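Galactose-1-phosphate uridylyltransferase (Bacillus cereus, PDB 4QVU) is of unknown function but adopts a HIT-like fold, binds zinc and may act as a hexose-1-phosphate uridylyltransferase. Local coordinates at residues E152-N157 with I179-N184; E174-I179 with E213-K218. All coordinates share one frame; numbering follows the deposited sequence.

From the N-terminal side, the chain first meets contact 1 at 152-157, which leads into strand 154-159, then runs out along strand 169-173 into the turn 174-179 of contact 2. Helix 179-195 follows at once, and its first turn, 179-184, closes the loop of contact 1. Contact 2 closes later, when the chain has returned through strand 203-211 to 213-218. The two loops therefore cross, with Ile179 common to both. Strand 169-173 lies between strands 154-159 and 214-222 in the antiparallel sheet, so the contacts tie the start of the helix, and the turn before it, to either neighbour of that strand. Zinc joins His153 and Glu181 of contact 1 to Cys178 of contact 2.

Contact 1 of 2, residues E152-N157 with I179-N184; sequences EHIELN and IDELAN. With ZN (zinc ion), chain B.
Ile154 and Glu181 bring the backbones nearest each other, with their CA atoms 7.2 Å apart, where the beginning of strand 154-159 passes the first turn of helix 179-195. This is helix-on-sheet packing of the HIT-like fold, with zinc held at the end where His153 precedes the strand. Imidazole nitrogen is a common zinc donor, and His153 CB points toward the helix, bringing ND1 to the metal at 2.3 Å. Glu181 binds it through OE2 at 2.0 Å; Cys178 supplies the third protein ligand. A carboxylate suits this place because it offers a negative oxygen to the cation. Glu181 CG is anti to its own carbonyl carbon (chi1 -65°), and the chain then runs extended, carrying OE2 from the helix to the metal. The ring and carboxylate planes stand 62° apart; zinc lies near the carboxylate plane but well out of the imidazole plane. Ile154 CB also points toward the helix, and its branched apolar chain is buried against Ile171 and Ile173 of the adjacent strand and Tyr185 of the helix. Its CG1 is anti to the backbone N (chi1 -163°), sending CD1 over the helix backbone, 3.6 Å from the carbonyl O of Glu181 and 4.1 Å from Glu181 CB.

Contact 2 of 2, residues E174-I179 with E213-K218; sequences EDIGCI and EKIICK. With ZN (zinc ion), chain B.
The carbonyl of Glu213 points at the O of Glu174, whose own C=O is turned aside; the two O atoms lie 3.6 Å apart. These are acceptors that cannot bond to each other; the nearby side chains and the sheet pairing bring them together. The CA atoms of Glu174 and Lys214 approach to 4.7 Å, and Glu174 CG lies 4.4 Å from Lys214 CG. Such long residues suit a surface site, since their methylenes can pack while the charged ends lie further out; Glu174 OE1 and Lys214 NZ stay 5.3 Å apart, too far for a salt bridge, and Lys214 NZ bonds to a bound tetraethylene glycol, probably from the crystallisation liquor. Strands 203-211 and 214-222 form an antiparallel hairpin of the HIT-like sheet, and Glu213 lies in its turn with left-handed backbone angles (phi 60°). Strand 169-173 pairs with the hairpin, Ile173 bonding to the backbone of Ile215. Ile176 sets CG2 loosely against Ile215 CD1 at 4.5 Å, joining an exposed isoleucine of the turn to a buried one of the strand. An Asx turn shapes the bend: Asp175 OD2 accepts from Gly177 N at 2.9 Å, from above its carboxylate plane. Cys178, at the helix N-cap position, binds zinc through SG at 2.4 Å.

Contact 1 of 2, residues E152-N157 with I179-N184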
ATOM      1  N   GLU A 152       7.646  15.124  26.584  1.00 89.23           N
ATOM      2  CA  GLU A 152       7.648  16.488  26.033  1.00 89.97           C
ATOM      3  C   GLU A 152       8.866  16.753  25.115  1.00 92.78           C
ATOM      4  O   GLU A 152       8.741  17.531  24.169  1.00 91.67           O
ATOM      5  CB  GLU A 152       7.635  17.537  27.164  1.00 94.83           C
ATOM      6  CG  GLU A 152       6.291  17.729  27.843  1.00106.19           C
ATOM      7  CD  GLU A 152       6.238  18.860  28.856  1.00143.38           C
ATOM      8  OE1 GLU A 152       7.314  19.318  29.307  1.00146.66           O
ATOM      9  OE2 GLU A 152       5.113  19.271  29.223  1.00143.27           O
ATOM     10  N   HIS A 153      10.027  16.118  25.403  1.00 89.14           N
ATOM     11  CA  HIS A 153      11.286  16.300  24.674  1.00 87.34           C
ATOM     12  C   HIS A 153      11.422  15.427  23.416  1.00 87.13           C
ATOM     13  O   HIS A 153      11.874  15.931  22.380  1.00 85.86           O
ATOM     14  CB  HIS A 153      12.481  15.967  25.581  1.00 89.47           C
ATOM     15  CG  HIS A 153      12.565  16.764  26.839  1.00 96.58           C
ATOM     16  ND1 HIS A 153      13.198  17.993  26.871  1.00 99.92           N
ATOM     17  CD2 HIS A 153      12.156  16.449  28.087  1.00100.94           C
ATOM     18  CE1 HIS A 153      13.121  18.403  28.125  1.00102.54           C
ATOM     19  NE2 HIS A 153      12.504  17.507  28.894  1.00103.82           N
ATOM     20  N   ILE A 154      11.111  14.114  23.527  1.00 80.88           N
ATOM     21  CA  ILE A 154      11.324  13.146  22.448  1.00 76.85           C
ATOM     22  C   ILE A 154      10.154  12.140  22.318  1.00 79.94           C
ATOM     23  O   ILE A 154       9.378  11.924  23.255  1.00 81.42           O
ATOM     24  CB  ILE A 154      12.673  12.398  22.718  1.00 78.82           C
ATOM     25  CG1 ILE A 154      13.218  11.667  21.466  1.00 75.57           C
ATOM     26  CG2 ILE A 154      12.617  11.510  23.980  1.00 80.92           C
ATOM     27  CD1 ILE A 154      14.657  11.319  21.508  1.00 77.68           C
ATOM     28  N   GLU A 155      10.061  11.533  21.118  1.00 73.86           N
ATOM     29  CA  GLU A 155       9.089  10.519  20.724  1.00 71.88           C
ATOM     30  C   GLU A 155       9.764   9.449  19.882  1.00 72.25           C
ATOM     31  O   GLU A 155      10.451   9.767  18.909  1.00 69.45           O
ATOM     32  CB  GLU A 155       7.904  11.139  19.940  1.00 72.41           C
ATOM     33  CG  GLU A 155       6.893  10.098  19.477  1.00 77.42           C
ATOM     34  CD  GLU A 155       5.795  10.550  18.535  1.00 91.61           C
ATOM     35  OE1 GLU A 155       5.166  11.602  18.796  1.00 91.36           O
ATOM     36  OE2 GLU A 155       5.500   9.793  17.583  1.00 77.73           O
ATOM     37  N   LEU A 156       9.526   8.181  20.249  1.00 68.72           N
ATOM     38  CA  LEU A 156       9.967   6.996  19.537  1.00 66.44           C
ATOM     39  C   LEU A 156       8.740   6.196  19.149  1.00 69.95           C
ATOM     40  O   LEU A 156       7.951   5.815  20.015  1.00 72.03           O
ATOM     41  CB  LEU A 156      10.967   6.156  20.363  1.00 67.36           C
ATOM     42  CG  LEU A 156      11.293   4.725  19.850  1.00 70.64           C
ATOM     43  CD1 LEU A 156      11.939   4.720  18.468  1.00 68.69           C
ATOM     44  CD2 LEU A 156      12.195   4.022  20.798  1.00 74.65           C
ATOM     45  N   ASN A 157       8.570   5.950  17.854  1.00 64.14           N
ATOM     46  CA  ASN A 157       7.435   5.174  17.373  1.00 62.63           C
ATOM     47  C   ASN A 157       7.886   4.197  16.284  1.00 64.42           C
ATOM     48  O   ASN A 157       9.023   4.271  15.819  1.00 61.55           O
ATOM     49  CB  ASN A 157       6.306   6.100  16.853  1.00 61.60           C
ATOM     50  CG  ASN A 157       6.587   6.842  15.559  1.00 75.97           C
ATOM     51  OD1 ASN A 157       6.845   6.246  14.509  1.00 68.55           O
ATOM     52  ND2 ASN A 157       6.441   8.161  15.580  1.00 65.71           N
ATOM     53  N   ILE A 179      19.112  17.011  21.454  1.00 83.75           N
ATOM     54  CA  ILE A 179      19.990  16.271  20.549  1.00 81.73           C
ATOM     55  C   ILE A 179      20.695  15.091  21.288  1.00 86.27           C
ATOM     56  O   ILE A 179      20.868  14.032  20.676  1.00 84.63           O
ATOM     57  CB  ILE A 179      21.013  17.227  19.871  1.00 85.23           C
ATOM     58  CG1 ILE A 179      21.769  16.533  18.719  1.00 83.84           C
ATOM     59  CG2 ILE A 179      21.936  17.983  20.886  1.00 88.06           C
ATOM     60  CD1 ILE A 179      22.387  17.450  17.735  1.00 92.82           C
ATOM     61  N   ASP A 180      21.053  15.252  22.582  1.00 84.76           N
ATOM     62  CA  ASP A 180      21.690  14.183  23.359  1.00 85.44           C
ATOM     63  C   ASP A 180      20.683  13.061  23.670  1.00 88.24           C
ATOM     64  O   ASP A 180      21.080  11.904  23.822  1.00 87.21           O
ATOM     65  CB  ASP A 180      22.300  14.734  24.648  1.00 90.79           C
ATOM     66  CG  ASP A 180      23.498  15.650  24.447  1.00106.09           C
ATOM     67  OD1 ASP A 180      24.131  15.579  23.364  1.00105.46           O
ATOM     68  OD2 ASP A 180      23.855  16.379  25.401  1.00115.01           O
ATOM     69  N   GLU A 181      19.383  13.400  23.733  1.00 84.66           N
ATOM     70  CA  GLU A 181      18.317  12.428  23.959  1.00 83.91           C
ATOM     71  C   GLU A 181      18.112  11.616  22.696  1.00 84.91           C
ATOM     72  O   GLU A 181      17.917  10.410  22.787  1.00 84.35           O
ATOM     73  CB  GLU A 181      17.015  13.109  24.401  1.00 86.33           C
ATOM     74  CG  GLU A 181      17.122  13.798  25.747  1.00100.84           C
ATOM     75  CD  GLU A 181      15.859  14.504  26.189  1.00128.14           C
ATOM     76  OE1 GLU A 181      14.915  13.815  26.639  1.00131.27           O
ATOM     77  OE2 GLU A 181      15.830  15.754  26.119  1.00122.98           O
ATOM     78  N   LEU A 182      18.205  12.278  21.512  1.00 79.83           N
ATOM     79  CA  LEU A 182      18.098  11.674  20.176  1.00 76.59           C
ATOM     80  C   LEU A 182      19.208  10.635  20.002  1.00 80.76           C
ATOM     81  O   LEU A 182      18.909   9.479  19.705  1.00 80.29           O
ATOM     82  CB  LEU A 182      18.173  12.776  19.089  1.00 75.13           C
ATOM     83  CG  LEU A 182      18.083  12.371  17.605  1.00 76.17           C
ATOM     84  CD1 LEU A 182      16.709  11.865  17.253  1.00 74.32           C
ATOM     85  CD2 LEU A 182      18.388  13.563  16.708  1.00 76.90           C
ATOM     86  N   ALA A 183      20.469  11.037  20.290  1.00 77.79           N
ATOM     87  CA  ALA A 183      21.686  10.218  20.225  1.00 77.64           C
ATOM     88  C   ALA A 183      21.556   8.940  21.066  1.00 81.96           C
ATOM     89  O   ALA A 183      21.972   7.870  20.615  1.00 81.44           O
ATOM     90  CB  ALA A 183      22.879  11.038  20.704  1.00 80.09           C
ATOM     91  N   ASN A 184      20.949   9.046  22.268  1.00 79.55           N
ATOM     92  CA  ASN A 184      20.734   7.904  23.158  1.00 80.70           C
ATOM     93  C   ASN A 184      19.677   6.955  22.583  1.00 82.10           C
ATOM     94  O   ASN A 184      19.877   5.742  22.627  1.00 81.63           O
ATOM     95  CB  ASN A 184      20.326   8.355  24.564  1.00 85.49           C
ATOM     96  CG  ASN A 184      20.195   7.206  25.545  1.00112.20           C
ATOM     97  OD1 ASN A 184      21.139   6.434  25.779  1.00106.06           O
ATOM     98  ND2 ASN A 184      19.015   7.065  26.139  1.00103.91           N
TER
HETATM   99 ZN    ZN B 300      15.147  17.611  25.727  1.00117.86          ZN

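Contact 2 of 2, residues E174-I179 with E213-K218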
ATOM      1  N   GLU A 174      11.576  17.992  19.015  1.00 87.52           N
ATOM      2  CA  GLU A 174      10.944  19.237  18.575  1.00 89.95           C
ATOM      3  C   GLU A 174      11.888  20.432  18.780  1.00 96.46           C
ATOM      4  O   GLU A 174      11.697  21.470  18.141  1.00 97.45           O
ATOM      5  CB  GLU A 174       9.623  19.441  19.332  1.00 93.61           C
ATOM      6  CG  GLU A 174       8.583  20.231  18.556  1.00109.47           C
ATOM      7  CD  GLU A 174       7.175  20.073  19.097  1.00139.09           C
ATOM      8  OE1 GLU A 174       6.574  18.995  18.878  1.00128.95           O
ATOM      9  OE2 GLU A 174       6.666  21.032  19.722  1.00139.98           O
ATOM     10  N   ASP A 175      12.911  20.274  19.645  1.00 94.05           N
ATOM     11  CA  ASP A 175      13.926  21.294  19.939  1.00 95.68           C
ATOM     12  C   ASP A 175      15.334  20.702  19.765  1.00 98.55           C
ATOM     13  O   ASP A 175      15.564  19.544  20.119  1.00 96.45           O
ATOM     14  CB  ASP A 175      13.736  21.848  21.360  1.00100.69           C
ATOM     15  CG  ASP A 175      14.667  22.984  21.726  1.00116.73           C
ATOM     16  OD1 ASP A 175      14.418  24.125  21.277  1.00119.96           O
ATOM     17  OD2 ASP A 175      15.613  22.747  22.505  1.00123.70           O
ATOM     18  N   ILE A 176      16.276  21.515  19.243  1.00 96.25           N
ATOM     19  CA  ILE A 176      17.680  21.152  18.986  1.00 95.07           C
ATOM     20  C   ILE A 176      18.410  20.795  20.312  1.00 97.21           C
ATOM     21  O   ILE A 176      19.340  19.996  20.277  1.00 95.24           O
ATOM     22  CB  ILE A 176      18.444  22.285  18.230  1.00 99.60           C
ATOM     23  CG1 ILE A 176      17.517  23.053  17.245  1.00100.78           C
ATOM     24  CG2 ILE A 176      19.687  21.717  17.511  1.00 98.71           C
ATOM     25  CD1 ILE A 176      18.000  24.472  16.828  1.00112.93           C
ATOM     26  N   GLY A 177      17.973  21.364  21.444  1.00 94.53           N
ATOM     27  CA  GLY A 177      18.537  21.088  22.767  1.00 95.31           C
ATOM     28  C   GLY A 177      18.389  19.652  23.252  1.00 97.26           C
ATOM     29  O   GLY A 177      19.109  19.236  24.165  1.00 97.43           O
ATOM     30  N   CYS A 178      17.468  18.869  22.621  1.00 91.18           N
ATOM     31  CA  CYS A 178      17.179  17.461  22.936  1.00 89.86           C
ATOM     32  C   CYS A 178      18.016  16.507  22.052  1.00 88.89           C
ATOM     33  O   CYS A 178      17.672  15.326  21.933  1.00 86.56           O
ATOM     34  CB  CYS A 178      15.689  17.179  22.763  1.00 90.22           C
ATOM     35  SG  CYS A 178      14.601  18.399  23.536  1.00 97.51           S
ATOM     36  N   ILE A 179      19.112  17.011  21.454  1.00 83.75           N
ATOM     37  CA  ILE A 179      19.990  16.271  20.549  1.00 81.73           C
ATOM     38  C   ILE A 179      20.695  15.091  21.288  1.00 86.27           C
ATOM     39  O   ILE A 179      20.868  14.032  20.676  1.00 84.63           O
ATOM     40  CB  ILE A 179      21.013  17.227  19.871  1.00 85.23           C
ATOM     41  CG1 ILE A 179      21.769  16.533  18.719  1.00 83.84           C
ATOM     42  CG2 ILE A 179      21.936  17.983  20.886  1.00 88.06           C
ATOM     43  CD1 ILE A 179      22.387  17.450  17.735  1.00 92.82           C
ATOM     44  N   GLU A 213       9.779  21.826  11.346  1.00 83.39           N
ATOM     45  CA  GLU A 213      10.664  22.377  12.386  1.00 83.91           C
ATOM     46  C   GLU A 213      11.014  21.305  13.459  1.00 85.03           C
ATOM     47  O   GLU A 213      11.253  21.644  14.622  1.00 87.09           O
ATOM     48  CB  GLU A 213      10.042  23.623  13.035  1.00 88.28           C
ATOM     49  CG  GLU A 213       9.915  24.803  12.082  1.00101.19           C
ATOM     50  CD  GLU A 213       9.227  26.024  12.664  1.00128.96           C
ATOM     51  OE1 GLU A 213       9.730  26.583  13.667  1.00118.46           O
ATOM     52  OE2 GLU A 213       8.203  26.450  12.083  1.00130.74           O
ATOM     53  N   LYS A 214      11.095  20.019  13.034  1.00 76.35           N
ATOM     54  CA  LYS A 214      11.464  18.864  13.869  1.00 73.98           C
ATOM     55  C   LYS A 214      12.656  18.124  13.278  1.00 74.67           C
ATOM     56  O   LYS A 214      12.787  18.076  12.053  1.00 74.24           O
ATOM     57  CB  LYS A 214      10.297  17.863  14.022  1.00 74.62           C
ATOM     58  CG  LYS A 214       9.006  18.389  14.602  1.00 86.38           C
ATOM     59  CD  LYS A 214       7.912  17.385  14.286  1.00 90.68           C
ATOM     60  CE  LYS A 214       6.531  17.905  14.551  1.00 95.36           C
ATOM     61  NZ  LYS A 214       5.507  16.960  14.052  1.00 96.54           N
ATOM     62  N   ILE A 215      13.490  17.507  14.132  1.00 68.86           N
ATOM     63  CA  ILE A 215      14.606  16.683  13.678  1.00 67.03           C
ATOM     64  C   ILE A 215      14.184  15.250  13.911  1.00 69.37           C
ATOM     65  O   ILE A 215      13.879  14.865  15.044  1.00 70.44           O
ATOM     66  CB  ILE A 215      15.983  17.031  14.305  1.00 70.99           C
ATOM     67  CG1 ILE A 215      16.412  18.461  13.880  1.00 72.73           C
ATOM     68  CG2 ILE A 215      17.045  15.971  13.891  1.00 68.72           C
ATOM     69  CD1 ILE A 215      17.661  19.021  14.556  1.00 83.92           C
ATOM     70  N   ILE A 216      14.102  14.488  12.814  1.00 63.45           N
ATOM     71  CA  ILE A 216      13.665  13.098  12.798  1.00 60.78           C
ATOM     72  C   ILE A 216      14.783  12.193  12.336  1.00 64.47           C
ATOM     73  O   ILE A 216      15.437  12.469  11.323  1.00 63.82           O
ATOM     74  CB  ILE A 216      12.418  12.907  11.884  1.00 61.76           C
ATOM     75  CG1 ILE A 216      11.280  13.894  12.252  1.00 62.86           C
ATOM     76  CG2 ILE A 216      11.947  11.434  11.894  1.00 60.35           C
ATOM     77  CD1 ILE A 216      10.128  14.004  11.243  1.00 65.37           C
ATOM     78  N   CYS A 217      14.960  11.078  13.052  1.00 60.91           N
ATOM     79  CA  CYS A 217      15.860  10.032  12.633  1.00 59.53           C
ATOM     80  C   CYS A 217      15.064   8.765  12.427  1.00 62.98           C
ATOM     81  O   CYS A 217      14.499   8.221  13.381  1.00 63.51           O
ATOM     82  CB  CYS A 217      17.022   9.810  13.591  1.00 60.42           C
ATOM     83  SG  CYS A 217      18.126   8.475  13.059  1.00 63.58           S
ATOM     84  N   LYS A 218      15.016   8.294  11.179  1.00 58.23           N
ATOM     85  CA  LYS A 218      14.354   7.043  10.866  1.00 56.40           C
ATOM     86  C   LYS A 218      15.419   5.944  10.853  1.00 60.07           C
ATOM     87  O   LYS A 218      16.386   6.028  10.097  1.00 57.83           O
ATOM     88  CB  LYS A 218      13.579   7.133   9.550  1.00 57.01           C
ATOM     89  CG  LYS A 218      12.761   5.892   9.228  1.00 62.27           C
ATOM     90  CD  LYS A 218      12.057   5.988   7.887  1.00 60.82           C
ATOM     91  CE  LYS A 218      10.821   6.852   7.902  1.00 64.08           C
ATOM     92  NZ  LYS A 218       9.680   6.178   8.574  1.00 63.31           N
TER
HETATM   93 ZN    ZN B 300      15.147  17.611  25.727  1.00117.86          ZN